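Local atomic coordinates of DUF309 domain-containing protein (Thermus thermophilus, PDB entry 2CWY), a protein that is of unknown function, a small, mostly helical member of the DUF309 family. Residues Val42-Arg52 against Leu84-Leu92. Sequence-based numbering, arbitrary orientation.
Sequences VILLAAALHQR and LLQEARRRL
The backbone O of L92 is gripped by both terminal nitrogens of the R52 guanidinium. NH2 of R52 makes the better bond to O of L92, 3.1 Å long with 156° at the hydrogen, while NH1 adds a weak one. The oxygen of L92 lies close to the R52 guanidinium plane. CG of R52 rests 3.6 Å from CD2 of L92, and the bends at chi2 and chi3 turn the charged end back to the L92 carbonyl. Arginine suits this exposed border, its methylenes covering a leucine and its nitrogens taking up a carbonyl near the end of helix 81-92; its positive charge would probably also suit the negative end of the helix dipole.

Inward, L92 divides its branches: CD1 meets CB of A48 at 3.8 Å, and CD2 lies 3.5 Å from CD2 of L49. The small A48 lets the leucine come close to its helix. With CG anti to the carbonyl carbon (chi1 -62°), L49 brings its end nearer the second helix, where CD2 also meets CB of R91. The R91 chain runs on, extended, to a salt bridge of its NE with OE1 of E87 (2.8 Å), an oxygen hydrogen-bonded also by NE1 of W12. One turn before L49, L45 points at the second helix, CD1 over the backbone of L85 and CD2 touching both CD1 of L85 and CB of A88. A88 is short enough to admit it, and here the CA atoms of L45 and A88 are 6.4 Å apart. V42 and L84 continue the apolar seam through their methyls, and W12 of helix 5-13 touches L45, L49 and L84. With axes 10.2 Å apart and 19° from parallel, two helices pack here, their leucines against alanines, in the hydrophobic core of a compact all-alpha bundle.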
ATOM      1  N   VAL A  42      -0.046   2.721  -0.447  1.00  8.36           N
ATOM      2  CA  VAL A  42      -0.314   1.283  -0.548  1.00  8.31           C
ATOM      3  C   VAL A  42       0.945   0.572  -1.084  1.00  8.15           C
ATOM      4  O   VAL A  42       1.307  -0.515  -0.623  1.00  6.10           O
ATOM      5  CB  VAL A  42      -1.507   1.003  -1.497  1.00  8.29           C
ATOM      6  CG1 VAL A  42      -1.691  -0.513  -1.690  1.00  7.66           C
ATOM      7  CG2 VAL A  42      -2.770   1.616  -0.930  1.00  8.39           C
ATOM      8  N   ILE A  43       1.602   1.193  -2.062  1.00  7.95           N
ATOM      9  CA  ILE A  43       2.821   0.637  -2.623  1.00  7.45           C
ATOM     10  C   ILE A  43       3.886   0.484  -1.523  1.00  8.06           C
ATOM     11  O   ILE A  43       4.566  -0.542  -1.447  1.00  5.56           O
ATOM     12  CB  ILE A  43       3.371   1.547  -3.758  1.00  8.25           C
ATOM     13  CG1 ILE A  43       2.595   1.291  -5.058  1.00  3.41           C
ATOM     14  CG2 ILE A  43       4.869   1.312  -3.948  1.00  8.42           C
ATOM     15  CD1 ILE A  43       2.915   2.288  -6.151  1.00  6.19           C
ATOM     16  N   LEU A  44       4.017   1.499  -0.670  1.00  6.07           N
ATOM     17  CA  LEU A  44       5.020   1.469   0.402  1.00  6.29           C
ATOM     18  C   LEU A  44       4.690   0.448   1.494  1.00  6.36           C
ATOM     19  O   LEU A  44       5.593  -0.100   2.124  1.00  7.15           O
ATOM     20  CB  LEU A  44       5.183   2.879   1.001  1.00  7.09           C
ATOM     21  CG  LEU A  44       5.859   3.902   0.067  1.00  9.28           C
ATOM     22  CD1 LEU A  44       5.593   5.343   0.548  1.00  8.45           C
ATOM     23  CD2 LEU A  44       7.356   3.613   0.034  1.00 10.90           C
ATOM     24  N   LEU A  45       3.404   0.198   1.730  1.00  4.58           N
ATOM     25  CA  LEU A  45       3.013  -0.808   2.717  1.00  5.26           C
ATOM     26  C   LEU A  45       3.383  -2.177   2.139  1.00  7.39           C
ATOM     27  O   LEU A  45       3.935  -3.037   2.840  1.00  6.58           O
ATOM     28  CB  LEU A  45       1.506  -0.761   2.981  1.00  5.14           C
ATOM     29  CG  LEU A  45       0.976   0.529   3.613  1.00  6.29           C
ATOM     30  CD1 LEU A  45      -0.519   0.379   3.872  1.00  8.31           C
ATOM     31  CD2 LEU A  45       1.708   0.805   4.911  1.00  7.72           C
ATOM     32  N   ALA A  46       3.073  -2.385   0.860  1.00  6.64           N
ATOM     33  CA  ALA A  46       3.416  -3.655   0.219  1.00  7.66           C
ATOM     34  C   ALA A  46       4.941  -3.833   0.272  1.00  8.87           C
ATOM     35  O   ALA A  46       5.447  -4.911   0.609  1.00  8.44           O
ATOM     36  CB  ALA A  46       2.919  -3.672  -1.244  1.00  7.88           C
ATOM     37  N   ALA A  47       5.666  -2.765  -0.050  1.00  7.54           N
ATOM     38  CA  ALA A  47       7.128  -2.800  -0.050  1.00  8.02           C
ATOM     39  C   ALA A  47       7.688  -3.148   1.328  1.00  8.01           C
ATOM     40  O   ALA A  47       8.683  -3.869   1.437  1.00  9.68           O
ATOM     41  CB  ALA A  47       7.684  -1.442  -0.534  1.00  9.46           C
ATOM     42  N   ALA A  48       7.053  -2.632   2.377  1.00  7.79           N
ATOM     43  CA  ALA A  48       7.492  -2.902   3.744  1.00  8.27           C
ATOM     44  C   ALA A  48       7.388  -4.392   4.048  1.00  9.08           C
ATOM     45  O   ALA A  48       8.316  -4.993   4.586  1.00  6.92           O
ATOM     46  CB  ALA A  48       6.637  -2.120   4.734  1.00  8.98           C
ATOM     47  N   LEU A  49       6.253  -4.992   3.700  1.00  8.10           N
ATOM     48  CA  LEU A  49       6.072  -6.409   3.967  1.00  8.08           C
ATOM     49  C   LEU A  49       7.007  -7.282   3.140  1.00  8.80           C
ATOM     50  O   LEU A  49       7.472  -8.324   3.619  1.00  7.34           O
ATOM     51  CB  LEU A  49       4.611  -6.804   3.739  1.00  9.53           C
ATOM     52  CG  LEU A  49       3.661  -6.061   4.678  1.00 12.28           C
ATOM     53  CD1 LEU A  49       2.234  -6.509   4.403  1.00 14.53           C
ATOM     54  CD2 LEU A  49       4.033  -6.333   6.128  1.00 14.52           C
ATOM     55  N   HIS A  50       7.287  -6.857   1.906  1.00  6.67           N
ATOM     56  CA  HIS A  50       8.199  -7.597   1.037  1.00  7.50           C
ATOM     57  C   HIS A  50       9.599  -7.562   1.664  1.00  6.55           C
ATOM     58  O   HIS A  50      10.279  -8.584   1.736  1.00  8.18           O
ATOM     59  CB  HIS A  50       8.250  -6.967  -0.356  1.00  8.37           C
ATOM     60  CG  HIS A  50       9.286  -7.575  -1.255  1.00 11.77           C
ATOM     61  ND1 HIS A  50       9.225  -8.882  -1.686  1.00 13.48           N
ATOM     62  CD2 HIS A  50      10.426  -7.061  -1.771  1.00 12.45           C
ATOM     63  CE1 HIS A  50      10.285  -9.149  -2.429  1.00 13.74           C
ATOM     64  NE2 HIS A  50      11.031  -8.062  -2.495  1.00 15.59           N
ATOM     65  N   GLN A  51      10.026  -6.386   2.119  1.00  7.97           N
ATOM     66  CA  GLN A  51      11.341  -6.275   2.742  1.00  8.65           C
ATOM     67  C   GLN A  51      11.453  -7.182   3.953  1.00  8.14           C
ATOM     68  O   GLN A  51      12.466  -7.838   4.144  1.00  7.18           O
ATOM     69  CB  GLN A  51      11.632  -4.835   3.162  1.00 10.49           C
ATOM     70  CG  GLN A  51      11.972  -3.910   1.992  1.00 11.07           C
ATOM     71  CD  GLN A  51      13.220  -4.345   1.245  1.00 13.52           C
ATOM     72  OE1 GLN A  51      14.306  -4.404   1.817  1.00 14.01           O
ATOM     73  NE2 GLN A  51      13.072  -4.641  -0.044  1.00 12.89           N
ATOM     74  N   ARG A  52      10.406  -7.228   4.766  1.00  9.03           N
ATOM     75  CA  ARG A  52      10.454  -8.056   5.959  1.00 10.96           C
ATOM     76  C   ARG A  52      10.497  -9.546   5.642  1.00 12.74           C
ATOM     77  O   ARG A  52      11.079 -10.328   6.392  1.00 13.32           O
ATOM     78  CB  ARG A  52       9.298  -7.674   6.893  1.00 11.19           C
ATOM     79  CG  ARG A  52       9.641  -6.360   7.622  1.00 12.32           C
ATOM     80  CD  ARG A  52      10.603  -6.645   8.791  1.00 14.69           C
ATOM     81  NE  ARG A  52       9.873  -7.444   9.757  1.00 16.38           N
ATOM     82  CZ  ARG A  52       9.123  -6.945  10.734  1.00 13.68           C
ATOM     83  NH1 ARG A  52       8.462  -7.768  11.523  1.00 16.16           N
ATOM     84  NH2 ARG A  52       9.092  -5.643  10.979  1.00 14.98           N
ATOM     85  N   LEU A  84      -6.161  -1.620   5.621  1.00  7.50           N
ATOM     86  CA  LEU A  84      -4.936  -2.156   5.040  1.00  8.45           C
ATOM     87  C   LEU A  84      -3.721  -1.698   5.845  1.00  9.30           C
ATOM     88  O   LEU A  84      -2.801  -2.466   6.088  1.00 10.16           O
ATOM     89  CB  LEU A  84      -4.798  -1.691   3.589  1.00 10.27           C
ATOM     90  CG  LEU A  84      -3.678  -2.319   2.765  1.00 13.25           C
ATOM     91  CD1 LEU A  84      -3.798  -3.845   2.783  1.00 14.89           C
ATOM     92  CD2 LEU A  84      -3.778  -1.792   1.325  1.00 15.27           C
ATOM     93  N   LEU A  85      -3.719  -0.432   6.241  1.00  8.42           N
ATOM     94  CA  LEU A  85      -2.618   0.114   7.034  1.00  7.32           C
ATOM     95  C   LEU A  85      -2.601  -0.583   8.395  1.00  6.82           C
ATOM     96  O   LEU A  85      -1.533  -0.890   8.928  1.00  6.30           O
ATOM     97  CB  LEU A  85      -2.803   1.622   7.205  1.00  6.87           C
ATOM     98  CG  LEU A  85      -1.889   2.362   8.187  1.00  6.19           C
ATOM     99  CD1 LEU A  85      -0.449   2.301   7.740  1.00  6.73           C
ATOM    100  CD2 LEU A  85      -2.343   3.813   8.269  1.00  8.36           C
ATOM    101  N   GLN A  86      -3.784  -0.825   8.958  1.00  7.04           N
ATOM    102  CA  GLN A  86      -3.889  -1.517  10.248  1.00  7.73           C
ATOM    103  C   GLN A  86      -3.274  -2.909  10.133  1.00  9.28           C
ATOM    104  O   GLN A  86      -2.517  -3.330  11.009  1.00  7.30           O
ATOM    105  CB  GLN A  86      -5.354  -1.644  10.668  1.00  9.66           C
ATOM    106  CG  GLN A  86      -5.588  -2.453  11.951  1.00 11.03           C
ATOM    107  CD  GLN A  86      -7.048  -2.452  12.358  1.00 12.56           C
ATOM    108  OE1 GLN A  86      -7.887  -3.071  11.702  1.00 17.50           O
ATOM    109  NE2 GLN A  86      -7.363  -1.739  13.425  1.00 13.54           N
ATOM    110  N   GLU A  87      -3.588  -3.615   9.047  1.00  9.12           N
ATOM    111  CA  GLU A  87      -3.047  -4.956   8.853  1.00 11.18           C
ATOM    112  C   GLU A  87      -1.527  -4.917   8.696  1.00 10.07           C
ATOM    113  O   GLU A  87      -0.807  -5.698   9.327  1.00  8.64           O
ATOM    114  CB  GLU A  87      -3.670  -5.651   7.633  1.00 11.00           C
ATOM    115  CG  GLU A  87      -3.115  -7.085   7.431  1.00 15.42           C
ATOM    116  CD  GLU A  87      -3.556  -7.742   6.130  1.00 19.21           C
ATOM    117  OE1 GLU A  87      -2.841  -8.655   5.657  1.00 19.84           O
ATOM    118  OE2 GLU A  87      -4.617  -7.362   5.581  1.00 23.24           O
ATOM    119  N   ALA A  88      -1.037  -4.008   7.855  1.00 10.71           N
ATOM    120  CA  ALA A  88       0.407  -3.882   7.648  1.00 10.46           C
ATOM    121  C   ALA A  88       1.111  -3.622   8.974  1.00  9.01           C
ATOM    122  O   ALA A  88       2.136  -4.245   9.278  1.00  9.42           O
ATOM    123  CB  ALA A  88       0.705  -2.742   6.681  1.00 10.43           C
ATOM    124  N   ARG A  89       0.575  -2.691   9.756  1.00  9.29           N
ATOM    125  CA  ARG A  89       1.166  -2.371  11.048  1.00  9.78           C
ATOM    126  C   ARG A  89       1.254  -3.608  11.930  1.00  9.37           C
ATOM    127  O   ARG A  89       2.289  -3.876  12.538  1.00 10.83           O
ATOM    128  CB  ARG A  89       0.354  -1.286  11.753  1.00 10.92           C
ATOM    129  CG  ARG A  89       0.642   0.121  11.259  1.00 11.41           C
ATOM    130  CD  ARG A  89      -0.391   1.103  11.805  1.00 15.55           C
ATOM    131  NE  ARG A  89      -0.041   2.487  11.490  1.00 19.14           N
ATOM    132  CZ  ARG A  89      -0.877   3.515  11.592  1.00 19.89           C
ATOM    133  NH1 ARG A  89      -2.125   3.320  11.995  1.00 20.55           N
ATOM    134  NH2 ARG A  89      -0.461   4.743  11.312  1.00 21.56           N
ATOM    135  N   ARG A  90       0.177  -4.377  11.997  1.00 11.38           N
ATOM    136  CA  ARG A  90       0.197  -5.574  12.825  1.00 13.19           C
ATOM    137  C   ARG A  90       1.214  -6.587  12.328  1.00 13.36           C
ATOM    138  O   ARG A  90       1.975  -7.144  13.131  1.00 13.52           O
ATOM    139  CB  ARG A  90      -1.202  -6.179  12.904  1.00 14.53           C
ATOM    140  CG  ARG A  90      -2.097  -5.354  13.785  1.00 19.33           C
ATOM    141  CD  ARG A  90      -3.532  -5.828  13.769  1.00 23.08           C
ATOM    142  NE  ARG A  90      -4.349  -5.018  14.669  1.00 23.61           N
ATOM    143  CZ  ARG A  90      -5.673  -4.967  14.605  1.00 26.21           C
ATOM    144  NH1 ARG A  90      -6.309  -5.677  13.688  1.00 25.14           N
ATOM    145  NH2 ARG A  90      -6.356  -4.200  15.443  1.00 26.55           N
ATOM    146  N   ARG A  91       1.264  -6.805  11.015  1.00 12.59           N
ATOM    147  CA  ARG A  91       2.231  -7.746  10.457  1.00 14.15           C
ATOM    148  C   ARG A  91       3.680  -7.317  10.714  1.00 14.35           C
ATOM    149  O   ARG A  91       4.572  -8.158  10.820  1.00 15.39           O
ATOM    150  CB  ARG A  91       2.013  -7.925   8.954  1.00 14.58           C
ATOM    151  CG  ARG A  91       0.783  -8.766   8.610  1.00 16.64           C
ATOM    152  CD  ARG A  91       0.644  -8.990   7.110  1.00 17.71           C
ATOM    153  NE  ARG A  91      -0.525  -9.810   6.797  1.00 18.79           N
ATOM    154  CZ  ARG A  91      -0.579 -11.125   6.964  1.00 20.32           C
ATOM    155  NH1 ARG A  91       0.473 -11.781   7.431  1.00 19.79           N
ATOM    156  NH2 ARG A  91      -1.697 -11.787   6.672  1.00 22.01           N
ATOM    157  N   LEU A  92       3.909  -6.011  10.808  1.00 14.74           N
ATOM    158  CA  LEU A  92       5.247  -5.489  11.043  1.00 13.38           C
ATOM    159  C   LEU A  92       5.577  -5.363  12.520  1.00 14.87           C
ATOM    160  O   LEU A  92       6.722  -5.082  12.886  1.00 14.55           O
ATOM    161  CB  LEU A  92       5.405  -4.123  10.368  1.00 12.41           C
ATOM    162  CG  LEU A  92       5.304  -4.134   8.842  1.00 13.59           C
ATOM    163  CD1 LEU A  92       5.327  -2.703   8.300  1.00 13.90           C
ATOM    164  CD2 LEU A  92       6.439  -4.949   8.267  1.00 14.57           C
TER